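Local coordinates for protein ribulose bisphosphate carboxylase (Hyperthermus butylicus DSM 5456, PDB 6HUN) that probably catalyses the magnesium-dependent addition of carbon dioxide and water to ribulose 1,5-bisphosphate, yielding two molecules of 3-phosphoglycerate in archaeal AMP degradation, at residues A[249-254]-A[278-283]; A[243-248]-A[270-275]; A[256-259]-A[265-268]; A[158-163]-A[289-294]; A[113-118]-A[320-325]. All coordinates share one frame; numbering follows the deposited sequence.

Contact 1: residues A[249-254]-A[278-283]; sequences REMEKR and LQHARE
Two consecutive outer helices of the Rubisco TIM barrel, 248-260 and 275-288, meet through Glu-252 and Met-251 on one, His-280 and Ala-281 on the other. The axes of the two short segments come within 10.8 Å and cross at -29°, so the longer side chains do most of the bridging. The polar link is a histidine-carboxylate hydrogen bond: His-280 NE2 donates to Glu-252 OE2 over 2.7 Å. OE2 receives it on its anti lone pair, and the carboxylate is turned 53° against the ring. The imidazole gets there because CG is anti to the backbone N (chi1 -168°), while the glutamate reaches across with a chain extended beyond CG. Beside this bond Met-251 bends at its thioether, bringing CE to the ring edge, 3.9 Å from His-280 CD2. Met-251 SD lies 4.2 Å from Ala-281 CB, where a small residue leaves room for the sulfur. An alanine in place of Glu-252 would probably leave the buried His-280 NE2 without its acceptor and the ring freer to turn. Arg-249 of the second subunit packs on His-280, so the pair borders the dimer interface. Such side-by-side packing of successive outer helices belongs to the beta/alpha barrel.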
# COMPACT_ATOMS: atom_id res chain seq x y z
N ARG A 249 -13.87 7.78 8.01
CA ARG A 249 -14.91 8.20 8.96
C ARG A 249 -15.15 7.15 10.06
O ARG A 249 -15.33 7.52 11.25
CB ARG A 249 -16.18 8.54 8.17
CG ARG A 249 -16.13 10.00 7.76
CD ARG A 249 -17.17 10.41 6.73
NE ARG A 249 -16.87 11.75 6.24
CZ ARG A 249 -17.50 12.39 5.25
NH1 ARG A 249 -18.49 11.80 4.58
NH2 ARG A 249 -17.10 13.61 4.92
N GLU A 250 -15.10 5.85 9.72
CA GLU A 250 -15.29 4.84 10.78
C GLU A 250 -14.09 4.81 11.72
O GLU A 250 -14.26 4.61 12.95
CB GLU A 250 -15.54 3.46 10.15
CG GLU A 250 -17.02 3.21 9.71
CD GLU A 250 -18.01 3.39 10.90
OE1 GLU A 250 -17.75 2.87 12.03
OE2 GLU A 250 -19.05 4.09 10.70
N MET A 251 -12.87 5.02 11.18
CA MET A 251 -11.68 5.03 12.05
C MET A 251 -11.74 6.20 13.03
O MET A 251 -11.41 6.05 14.24
CB MET A 251 -10.41 5.14 11.20
CG MET A 251 -9.11 5.22 12.07
SD MET A 251 -7.65 5.46 11.06
CE MET A 251 -7.80 7.18 10.66
N GLU A 252 -12.13 7.37 12.53
CA GLU A 252 -12.25 8.56 13.39
C GLU A 252 -13.19 8.29 14.56
O GLU A 252 -12.89 8.66 15.72
CB GLU A 252 -12.76 9.77 12.58
CG GLU A 252 -11.74 10.34 11.60
CD GLU A 252 -12.37 11.29 10.58
OE1 GLU A 252 -13.62 11.28 10.43
OE2 GLU A 252 -11.64 12.07 9.93
N LYS A 253 -14.33 7.66 14.30
CA LYS A 253 -15.25 7.38 15.41
C LYS A 253 -14.64 6.39 16.39
O LYS A 253 -14.88 6.48 17.61
CB LYS A 253 -16.57 6.82 14.87
CG LYS A 253 -17.34 7.83 14.02
CD LYS A 253 -18.13 7.16 12.85
CE LYS A 253 -19.60 7.02 13.22
NZ LYS A 253 -20.46 6.60 12.06
N ARG A 254 -13.92 5.39 15.87
CA ARG A 254 -13.38 4.35 16.74
C ARG A 254 -12.23 4.89 17.57
O ARG A 254 -12.08 4.49 18.74
CB ARG A 254 -12.95 3.12 15.92
CG ARG A 254 -14.16 2.43 15.26
CD ARG A 254 -13.85 1.36 14.17
NE ARG A 254 -15.08 1.15 13.40
CZ ARG A 254 -15.22 0.27 12.40
NH1 ARG A 254 -14.24 -0.54 12.07
NH2 ARG A 254 -16.37 0.19 11.73
N LEU A 278 -2.64 6.37 8.31
CA LEU A 278 -1.74 6.38 9.47
C LEU A 278 -1.44 7.81 9.90
O LEU A 278 -1.51 8.14 11.10
CB LEU A 278 -0.45 5.63 9.14
CG LEU A 278 0.67 5.76 10.18
CD1 LEU A 278 0.19 5.26 11.63
CD2 LEU A 278 1.95 4.97 9.69
N GLN A 279 -1.13 8.70 8.92
CA GLN A 279 -0.81 10.08 9.32
C GLN A 279 -2.03 10.77 9.94
O GLN A 279 -1.88 11.62 10.83
CB GLN A 279 -0.29 10.92 8.13
CG GLN A 279 1.07 10.32 7.61
CD GLN A 279 1.81 11.31 6.74
OE1 GLN A 279 1.66 11.32 5.51
NE2 GLN A 279 2.56 12.22 7.40
N HIS A 280 -3.24 10.47 9.43
CA HIS A 280 -4.46 11.00 10.04
C HIS A 280 -4.66 10.44 11.46
O HIS A 280 -5.00 11.20 12.39
CB HIS A 280 -5.66 10.63 9.18
CG HIS A 280 -6.93 11.37 9.56
ND1 HIS A 280 -6.99 12.74 9.69
CD2 HIS A 280 -8.18 10.92 9.80
CE1 HIS A 280 -8.22 13.10 10.03
NE2 HIS A 280 -8.96 12.01 10.11
N ALA A 281 -4.43 9.14 11.65
CA ALA A 281 -4.51 8.58 13.01
C ALA A 281 -3.50 9.26 13.93
O ALA A 281 -3.79 9.50 15.13
CB ALA A 281 -4.27 7.06 12.92
N ARG A 282 -2.35 9.67 13.39
CA ARG A 282 -1.34 10.31 14.22
C ARG A 282 -1.81 11.69 14.66
O ARG A 282 -1.57 12.10 15.82
CB ARG A 282 0.01 10.36 13.46
CG ARG A 282 1.10 11.15 14.14
CD ARG A 282 1.42 10.61 15.59
NE ARG A 282 2.52 11.36 16.16
CZ ARG A 282 2.37 12.51 16.81
NH1 ARG A 282 1.14 12.99 17.05
NH2 ARG A 282 3.44 13.15 17.31
N GLU A 283 -2.53 12.40 13.79
CA GLU A 283 -3.11 13.66 14.24
C GLU A 283 -4.17 13.44 15.30
O GLU A 283 -4.29 14.26 16.22
CB GLU A 283 -3.72 14.39 13.03
CG GLU A 283 -2.70 15.10 12.19
CD GLU A 283 -3.32 15.93 11.04
OE1 GLU A 283 -2.65 16.87 10.54
OE2 GLU A 283 -4.45 15.59 10.63

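Contact 2: residues A[243-248]-A[270-275]; sequences NVTAPI and FLTAGW
Van der Waals contact alone joins the two segments, and it runs through the methyl of Thr-245. Thr-245 CG2 lies 4.1 Å from Thr-272 OG1 and 4.2 Å from Ala-273 CB, with the two threonine side chains crossing at about a right angle. CG2 is directed there because it stands anti to the backbone N, which leaves OG1 beside that nitrogen and turned to its own polar partners. Alanine suits position 273, where only a methyl is needed to meet the threonine. Both segments are loops that follow neighbouring barrel strands, 239-243 and 265-269, at the C-terminal end of the TIM barrel, the end that carries the active site. The side chain of Thr-245 is about 6 Å from that of His-295, a predicted proton acceptor.

Hydrogen bonds shape the first loop from within. Asn-243 OD1 accepts from Thr-245 N at 3.1 Å, forming an Asx turn, and also from Thr-245 OG1 at 2.7 Å, this second donor lying in the carbonyl plane. Thr-245 OG1 is also hydrogen-bonded to Asp-269 N. A valine in place of Thr-245 would probably leave Asn-243 OD1 with one donor fewer and deprive Asp-269 N of its acceptor.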
# COMPACT_ATOMS: atom_id res chain seq x y z
N ASN A 243 -7.94 -2.48 17.37
CA ASN A 243 -7.72 -2.31 15.93
C ASN A 243 -8.77 -1.34 15.35
O ASN A 243 -9.96 -1.69 15.26
CB ASN A 243 -7.74 -3.66 15.24
CG ASN A 243 -7.09 -3.61 13.86
OD1 ASN A 243 -7.03 -2.57 13.27
ND2 ASN A 243 -6.50 -4.72 13.41
N VAL A 244 -8.34 -0.15 14.96
CA VAL A 244 -9.22 0.88 14.40
C VAL A 244 -9.13 0.93 12.89
O VAL A 244 -9.64 1.89 12.27
CB VAL A 244 -8.94 2.27 15.02
CG1 VAL A 244 -9.19 2.27 16.54
CG2 VAL A 244 -7.48 2.70 14.70
N THR A 245 -8.48 -0.06 12.28
CA THR A 245 -8.39 -0.15 10.82
C THR A 245 -9.79 -0.11 10.21
O THR A 245 -10.64 -0.97 10.49
CB THR A 245 -7.62 -1.42 10.44
OG1 THR A 245 -6.26 -1.38 11.01
CG2 THR A 245 -7.49 -1.56 8.87
N ALA A 246 -10.01 0.86 9.30
CA ALA A 246 -11.39 1.15 8.86
C ALA A 246 -11.35 2.26 7.82
O ALA A 246 -10.33 2.96 7.69
CB ALA A 246 -12.26 1.54 10.04
N PRO A 247 -12.39 2.41 7.01
CA PRO A 247 -12.49 3.65 6.23
C PRO A 247 -12.40 4.84 7.19
O PRO A 247 -12.71 4.72 8.39
CB PRO A 247 -13.88 3.54 5.55
CG PRO A 247 -14.17 2.02 5.51
CD PRO A 247 -13.57 1.53 6.86
N ILE A 248 -11.97 5.99 6.66
CA ILE A 248 -11.54 7.14 7.48
C ILE A 248 -12.63 7.55 8.48
O ILE A 248 -12.37 7.70 9.69
CB ILE A 248 -11.12 8.32 6.56
CG1 ILE A 248 -9.82 8.00 5.74
CG2 ILE A 248 -11.00 9.66 7.34
CD1 ILE A 248 -8.48 7.62 6.56
N PHE A 270 -1.14 -0.17 8.89
CA PHE A 270 -0.89 1.06 8.15
C PHE A 270 -0.63 0.82 6.66
O PHE A 270 -0.59 1.79 5.91
CB PHE A 270 0.29 1.83 8.79
CG PHE A 270 1.61 1.05 8.83
CD1 PHE A 270 2.56 1.20 7.81
CD2 PHE A 270 1.94 0.27 9.94
CE1 PHE A 270 3.77 0.53 7.89
CE2 PHE A 270 3.15 -0.45 10.03
CZ PHE A 270 4.07 -0.29 9.04
N LEU A 271 -0.37 -0.42 6.24
CA LEU A 271 -0.20 -0.65 4.79
C LEU A 271 -1.51 -1.01 4.14
O LEU A 271 -1.70 -0.66 2.96
CB LEU A 271 0.85 -1.77 4.53
CG LEU A 271 2.23 -1.26 5.02
CD1 LEU A 271 3.15 -2.51 4.94
CD2 LEU A 271 2.75 -0.05 4.28
N THR A 272 -2.46 -1.61 4.86
CA THR A 272 -3.76 -1.91 4.23
C THR A 272 -4.76 -0.76 4.35
O THR A 272 -5.55 -0.56 3.40
CB THR A 272 -4.36 -3.20 4.85
OG1 THR A 272 -4.70 -2.99 6.22
CG2 THR A 272 -3.38 -4.39 4.74
N ALA A 273 -4.74 -0.00 5.45
CA ALA A 273 -5.48 1.27 5.47
C ALA A 273 -4.75 2.33 4.66
O ALA A 273 -5.36 3.12 3.93
CB ALA A 273 -5.71 1.72 6.93
N GLY A 274 -3.43 2.36 4.74
CA GLY A 274 -2.62 3.22 3.91
C GLY A 274 -1.92 4.33 4.71
O GLY A 274 -2.24 4.60 5.86
N TRP A 275 -0.88 4.89 4.09
CA TRP A 275 -0.07 5.91 4.77
C TRP A 275 -0.89 7.12 5.16
O TRP A 275 -0.67 7.68 6.23
CB TRP A 275 1.08 6.36 3.87
CG TRP A 275 2.09 5.24 3.72
CD1 TRP A 275 2.36 4.55 2.57
CD2 TRP A 275 2.99 4.77 4.71
NE1 TRP A 275 3.39 3.62 2.82
CE2 TRP A 275 3.78 3.75 4.12
CE3 TRP A 275 3.23 5.13 6.04
CZ2 TRP A 275 4.83 3.08 4.84
CZ3 TRP A 275 4.25 4.42 6.78
CH2 TRP A 275 5.00 3.42 6.15

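Contact 3: residues A[256-259]-A[265-268]; sequences KLVA and FIMI
Helix 248-260 runs back across the barrel wall and meets the strand that follows it, 265-269, with the CA atoms of Val-258 and Ile-266 7.3 Å apart. These elements are the second half of a right-handed beta-alpha-beta crossover, strand 239-243 to helix to strand 265-269, one of the repeated units from which a TIM barrel is built.

Val-258 points at the strand and carries the helix side of the contact. A beta-branched residue suits the place because it presents two methyls on a short stem: Val-258 CG1 is 3.8 Å from Ile-266 CG2, and Val-258 CG2 lies 4.1 Å from that same methyl. The isoleucine turns CG2 this way by placing it anti to the carbonyl carbon, with CG1 between the backbone N and that carbon (chi1 55°). The side chains of Phe-216 and Leu-220, from helix 216-234, also pack on Val-258, so its methyls lie in the apolar layer between helices and barrel. Phe-265, whose CB points away from helix 248-260, offers backbone instead: its carbonyl O sits 3.3 Å from Val-258 CG1, which stands anti to its own backbone N (chi1 165°).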
# COMPACT_ATOMS: atom_id res chain seq x y z
N LYS A 256 -12.05 7.94 18.67
CA LYS A 256 -12.67 8.71 19.75
C LYS A 256 -13.30 7.79 20.79
O LYS A 256 -13.18 8.05 22.00
CB LYS A 256 -13.71 9.69 19.18
CG LYS A 256 -14.35 10.65 20.25
CD LYS A 256 -15.20 11.68 19.54
CE LYS A 256 -16.11 12.42 20.56
NZ LYS A 256 -15.28 13.00 21.64
N LEU A 257 -13.92 6.68 20.38
CA LEU A 257 -14.48 5.76 21.37
C LEU A 257 -13.39 5.18 22.26
O LEU A 257 -13.57 5.03 23.47
CB LEU A 257 -15.25 4.64 20.69
CG LEU A 257 -16.65 4.83 20.10
CD1 LEU A 257 -16.92 3.57 19.29
CD2 LEU A 257 -17.70 5.01 21.24
N VAL A 258 -12.25 4.80 21.66
CA VAL A 258 -11.10 4.34 22.45
C VAL A 258 -10.70 5.40 23.47
O VAL A 258 -10.48 5.12 24.66
CB VAL A 258 -9.92 3.99 21.51
CG1 VAL A 258 -8.62 3.87 22.39
CG2 VAL A 258 -10.23 2.73 20.78
N ALA A 259 -10.53 6.63 23.01
CA ALA A 259 -10.16 7.73 23.90
C ALA A 259 -11.22 7.95 24.99
O ALA A 259 -10.89 8.08 26.18
CB ALA A 259 -9.97 9.01 23.07
N PHE A 265 -4.30 3.37 23.77
CA PHE A 265 -3.66 2.79 22.59
C PHE A 265 -4.69 2.56 21.48
O PHE A 265 -5.84 2.16 21.74
CB PHE A 265 -3.02 1.44 22.90
CG PHE A 265 -1.96 1.50 23.94
CD1 PHE A 265 -0.61 1.56 23.55
CD2 PHE A 265 -2.29 1.45 25.30
CE1 PHE A 265 0.39 1.61 24.46
CE2 PHE A 265 -1.25 1.46 26.27
CZ PHE A 265 0.10 1.55 25.81
N ILE A 266 -4.24 2.73 20.21
CA ILE A 266 -4.96 2.26 19.04
C ILE A 266 -3.97 1.48 18.19
O ILE A 266 -2.76 1.74 18.25
CB ILE A 266 -5.62 3.42 18.22
CG1 ILE A 266 -4.55 4.46 17.85
CG2 ILE A 266 -6.76 4.02 19.10
CD1 ILE A 266 -4.99 5.64 16.84
N MET A 267 -4.47 0.52 17.43
CA MET A 267 -3.69 -0.19 16.43
C MET A 267 -4.25 0.11 15.06
O MET A 267 -5.47 0.15 14.88
CB MET A 267 -3.73 -1.71 16.70
CG MET A 267 -3.10 -2.56 15.62
SD MET A 267 -3.24 -4.23 16.37
CE MET A 267 -3.54 -5.25 14.95
N ILE A 268 -3.35 0.25 14.08
CA ILE A 268 -3.74 0.48 12.69
C ILE A 268 -2.86 -0.34 11.76
O ILE A 268 -1.64 -0.49 11.98
CB ILE A 268 -3.70 1.96 12.32
CG1 ILE A 268 -4.23 2.11 10.87
CG2 ILE A 268 -2.27 2.53 12.38
CD1 ILE A 268 -4.62 3.51 10.59

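Contact 4: residues A[158-163]-A[289-294]; sequences QGVREI and DLAIHG
Ala-291 CB points at helix 156-164 and is touched by two branched side chains from successive turns. Val-160 comes nearer, its CG2 lying 4.0 Å from Ala-291 CB. With CG1 anti to the backbone N (chi1 168°), the valine sets CG2 beside that nitrogen, and it is this second branch that reaches the alanine. Ile-163 approaches along a longer lever. Its CG1 stands beside the backbone N (chi1 -74°), and the chain then runs extended through chi2 at 164°, so that the terminal CD1 of Ile-163 comes to 4.4 Å from Ala-291 CB. One methyl on the strand is thus met by the tips of two aliphatic chains. The small alanine lets the helix approach the strand closely, with the CA atoms of Val-160 and Ala-291 7.1 Å apart.

Strand 291-295 is the fifth of the eight parallel strands in the TIM barrel, whereas helix 156-164 precedes the first, so the contact joins parts of the catalytic domain more than a hundred residues apart. Ile-292, next along the strand, directs its CB away from helix 156-164, following the alternation of a beta strand. Phe-377 also packs on Val-160, and Phe-265 touches both Ile-163 and Ala-291, making the surroundings of the methyl largely apolar.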
# COMPACT_ATOMS: atom_id res chain seq x y z
N GLN A 158 9.57 5.99 25.78
CA GLN A 158 9.44 6.52 27.14
C GLN A 158 8.01 6.88 27.47
O GLN A 158 7.55 6.66 28.59
CB GLN A 158 10.40 7.68 27.35
CG GLN A 158 11.90 7.26 27.42
CD GLN A 158 12.26 6.00 28.29
OE1 GLN A 158 11.84 5.85 29.45
NE2 GLN A 158 13.07 5.12 27.72
N GLY A 159 7.24 7.39 26.49
CA GLY A 159 5.87 7.71 26.79
C GLY A 159 5.00 6.50 27.01
O GLY A 159 4.06 6.55 27.81
N VAL A 160 5.28 5.39 26.29
CA VAL A 160 4.54 4.16 26.51
C VAL A 160 4.92 3.57 27.87
O VAL A 160 4.06 3.07 28.62
CB VAL A 160 4.83 3.16 25.39
CG1 VAL A 160 4.31 1.75 25.72
CG2 VAL A 160 4.28 3.78 23.97
N ARG A 161 6.20 3.59 28.18
CA ARG A 161 6.57 3.08 29.52
C ARG A 161 5.86 3.88 30.60
O ARG A 161 5.55 3.36 31.69
CB ARG A 161 8.08 3.14 29.71
CG ARG A 161 8.89 2.15 28.89
CD ARG A 161 10.33 2.15 29.33
NE ARG A 161 11.07 1.03 28.75
CZ ARG A 161 10.92 -0.25 29.09
NH1 ARG A 161 10.06 -0.62 30.03
NH2 ARG A 161 11.61 -1.17 28.44
N GLU A 162 5.68 5.17 30.38
CA GLU A 162 5.08 5.97 31.44
C GLU A 162 3.59 5.69 31.52
O GLU A 162 3.04 5.63 32.63
CB GLU A 162 5.34 7.45 31.24
CG GLU A 162 6.80 7.81 31.43
CD GLU A 162 7.18 9.08 30.67
OE1 GLU A 162 8.01 9.86 31.20
OE2 GLU A 162 6.65 9.29 29.55
N ILE A 163 2.92 5.51 30.38
CA ILE A 163 1.52 5.06 30.35
C ILE A 163 1.33 3.78 31.18
O ILE A 163 0.41 3.67 32.00
CB ILE A 163 1.07 4.84 28.90
CG1 ILE A 163 0.83 6.16 28.19
CG2 ILE A 163 -0.17 3.91 28.87
CD1 ILE A 163 0.75 5.97 26.62
N ASP A 289 -4.23 12.23 22.95
CA ASP A 289 -3.16 11.75 23.83
C ASP A 289 -3.05 10.21 23.85
O ASP A 289 -2.99 9.58 24.92
CB ASP A 289 -3.34 12.32 25.26
CG ASP A 289 -2.05 12.31 26.07
OD1 ASP A 289 -0.97 12.57 25.51
OD2 ASP A 289 -2.10 12.06 27.30
N LEU A 290 -2.93 9.60 22.65
CA LEU A 290 -2.86 8.16 22.48
C LEU A 290 -1.50 7.75 21.91
O LEU A 290 -0.78 8.56 21.31
CB LEU A 290 -4.00 7.63 21.52
CG LEU A 290 -5.46 8.00 21.84
CD1 LEU A 290 -6.45 7.61 20.76
CD2 LEU A 290 -5.85 7.43 23.23
N ALA A 291 -1.14 6.48 22.10
CA ALA A 291 -0.04 5.84 21.39
C ALA A 291 -0.63 4.97 20.28
O ALA A 291 -1.77 4.49 20.37
CB ALA A 291 0.79 4.96 22.37
N ILE A 292 0.19 4.68 19.24
CA ILE A 292 -0.23 3.93 18.07
C ILE A 292 0.63 2.71 17.88
O ILE A 292 1.86 2.84 17.75
CB ILE A 292 -0.12 4.76 16.78
CG1 ILE A 292 -1.00 6.04 16.92
CG2 ILE A 292 -0.45 3.83 15.49
CD1 ILE A 292 -0.89 6.89 15.71
N HIS A 293 -0.01 1.55 17.78
CA HIS A 293 0.66 0.33 17.38
C HIS A 293 0.48 0.18 15.87
O HIS A 293 -0.64 0.01 15.39
CB HIS A 293 0.06 -0.86 18.11
CG HIS A 293 0.76 -2.15 17.84
ND1 HIS A 293 1.52 -2.79 18.79
CD2 HIS A 293 0.82 -2.92 16.73
CE1 HIS A 293 1.99 -3.92 18.28
NE2 HIS A 293 1.61 -4.01 17.02
N GLY A 294 1.58 0.22 15.11
CA GLY A 294 1.46 -0.00 13.67
C GLY A 294 1.62 -1.46 13.26
O GLY A 294 2.65 -2.10 13.58

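Contact 5: residues A[113-118]-A[320-325]; sequences GSIPNF and RMAGVD
Two helix termini meet here, the start of one against the end of another: Ile-115, in the first turn of helix 115-122, packs on Met-321 and Ala-322, the last residues of helix 312-322. The contact joins the N-terminal domain of Rubisco to its TIM-barrel catalytic domain across 201 intervening residues, and it is wholly apolar. Ile-115 reaches over with both parts of its longer branch, CG1 lying 4.2 Å from Ala-322 CB and CD1 4.4 Å from Met-321 CE. That branch is kinked, with chi1 -59° and chi2 -73°, while the methionine bends at its thioether to bring CE round to the isoleucine. A methyl at position 322 is enough to meet CG1, and Leu-278 of helix 275-288 packs against that alanine as well.

Helix 312-322 ends in a Schellman motif with Gly-323 at the C-prime position; its phi of 123° suits glycine, since a CB would press on the preceding carbonyl oxygen. Gln-279 completes the setting, its side chain bonding both to the backbone N of Ile-115 and to the carbonyl of Gly-113. At the start of helix 115-122, Ser-114 is the N-cap, its OG accepting from Asn-117 N at 3.0 Å.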
# COMPACT_ATOMS: atom_id res chain seq x y z
N GLY A 113 5.82 17.10 5.12
CA GLY A 113 5.01 16.25 5.97
C GLY A 113 4.13 15.22 5.27
O GLY A 113 3.18 14.73 5.88
N SER A 114 4.36 14.91 3.98
CA SER A 114 3.43 14.03 3.24
C SER A 114 4.10 12.71 2.89
O SER A 114 4.83 12.65 1.89
CB SER A 114 2.93 14.71 1.97
OG SER A 114 2.11 13.79 1.20
N ILE A 115 3.79 11.59 3.57
CA ILE A 115 4.32 10.30 3.12
C ILE A 115 3.76 9.93 1.76
O ILE A 115 4.51 9.37 0.93
CB ILE A 115 4.06 9.22 4.19
CG1 ILE A 115 4.71 9.60 5.52
CG2 ILE A 115 4.57 7.87 3.67
CD1 ILE A 115 6.23 9.46 5.52
N PRO A 116 2.47 10.15 1.46
CA PRO A 116 1.99 9.83 0.11
C PRO A 116 2.78 10.52 -0.98
O PRO A 116 3.03 9.88 -2.02
CB PRO A 116 0.53 10.31 0.14
CG PRO A 116 0.15 10.07 1.61
CD PRO A 116 1.36 10.58 2.34
N ASN A 117 3.13 11.78 -0.80
CA ASN A 117 3.84 12.43 -1.92
C ASN A 117 5.25 11.86 -2.05
O ASN A 117 5.76 11.66 -3.15
CB ASN A 117 3.90 13.93 -1.72
CG ASN A 117 4.65 14.63 -2.86
OD1 ASN A 117 5.65 15.31 -2.62
ND2 ASN A 117 4.12 14.50 -4.09
N PHE A 118 5.88 11.57 -0.92
CA PHE A 118 7.20 10.94 -0.95
C PHE A 118 7.15 9.64 -1.69
O PHE A 118 7.93 9.38 -2.63
CB PHE A 118 7.74 10.71 0.49
CG PHE A 118 8.90 9.77 0.51
CD1 PHE A 118 10.17 10.27 0.23
CD2 PHE A 118 8.72 8.41 0.71
CE1 PHE A 118 11.24 9.42 0.18
CE2 PHE A 118 9.81 7.53 0.65
CZ PHE A 118 11.07 8.05 0.36
N ARG A 320 8.19 5.14 11.51
CA ARG A 320 8.63 5.97 12.61
C ARG A 320 8.43 7.45 12.30
O ARG A 320 7.96 8.22 13.14
CB ARG A 320 10.10 5.67 12.88
CG ARG A 320 10.66 6.61 13.98
CD ARG A 320 12.10 6.12 14.39
NE ARG A 320 12.68 7.01 15.43
CZ ARG A 320 13.94 6.95 15.88
NH1 ARG A 320 14.77 6.05 15.37
NH2 ARG A 320 14.37 7.82 16.81
N MET A 321 8.75 7.86 11.07
CA MET A 321 8.47 9.25 10.68
C MET A 321 6.99 9.59 10.77
O MET A 321 6.60 10.64 11.30
CB MET A 321 8.96 9.44 9.23
CG MET A 321 10.46 9.37 9.13
SD MET A 321 10.99 9.20 7.40
CE MET A 321 10.18 10.70 6.92
N ALA A 322 6.14 8.68 10.27
CA ALA A 322 4.70 8.96 10.19
C ALA A 322 4.09 8.96 11.56
O ALA A 322 3.11 9.69 11.80
CB ALA A 322 3.99 7.92 9.31
N GLY A 323 4.65 8.17 12.48
CA GLY A 323 4.29 8.33 13.87
C GLY A 323 3.74 7.12 14.58
O GLY A 323 3.07 7.31 15.60
N VAL A 324 4.12 5.87 14.19
CA VAL A 324 3.82 4.74 15.08
C VAL A 324 4.67 4.85 16.34
O VAL A 324 5.78 5.40 16.34
CB VAL A 324 4.01 3.38 14.38
CG1 VAL A 324 3.22 3.37 13.00
CG2 VAL A 324 5.44 3.09 14.17
N ASP A 325 4.13 4.33 17.45
CA ASP A 325 4.93 4.18 18.66
C ASP A 325 5.50 2.78 18.81
O ASP A 325 6.44 2.58 19.61
CB ASP A 325 4.10 4.47 19.89
CG ASP A 325 3.60 5.91 19.91
OD1 ASP A 325 4.43 6.79 20.16
OD2 ASP A 325 2.43 6.12 19.56

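Contacts 1, 2 and 3 form a continuous patch of the barrel: Met-251 SD of contact 1 packs 3.6 Å from Ile-268 CD1 of contact 3, and Val-244 N of contact 2 probably bonds to Met-267 O of contact 3 over 2.9 Å. Contact 4 lies on the next strand, where Ile-266 O of contact 3 and His-293 N are 2.8 Å apart. Asp-325 OD2 of contact 5 is 2.7 Å from Ile-292 N of contact 4. Contact 2 is closest to the predicted catalytic residues, and its Thr-245 side chain lies about 11 Å from the bound calcium ion. Contacts 1, 2 and 5 also touch the second subunit, whereas contacts 3 and 4 do not.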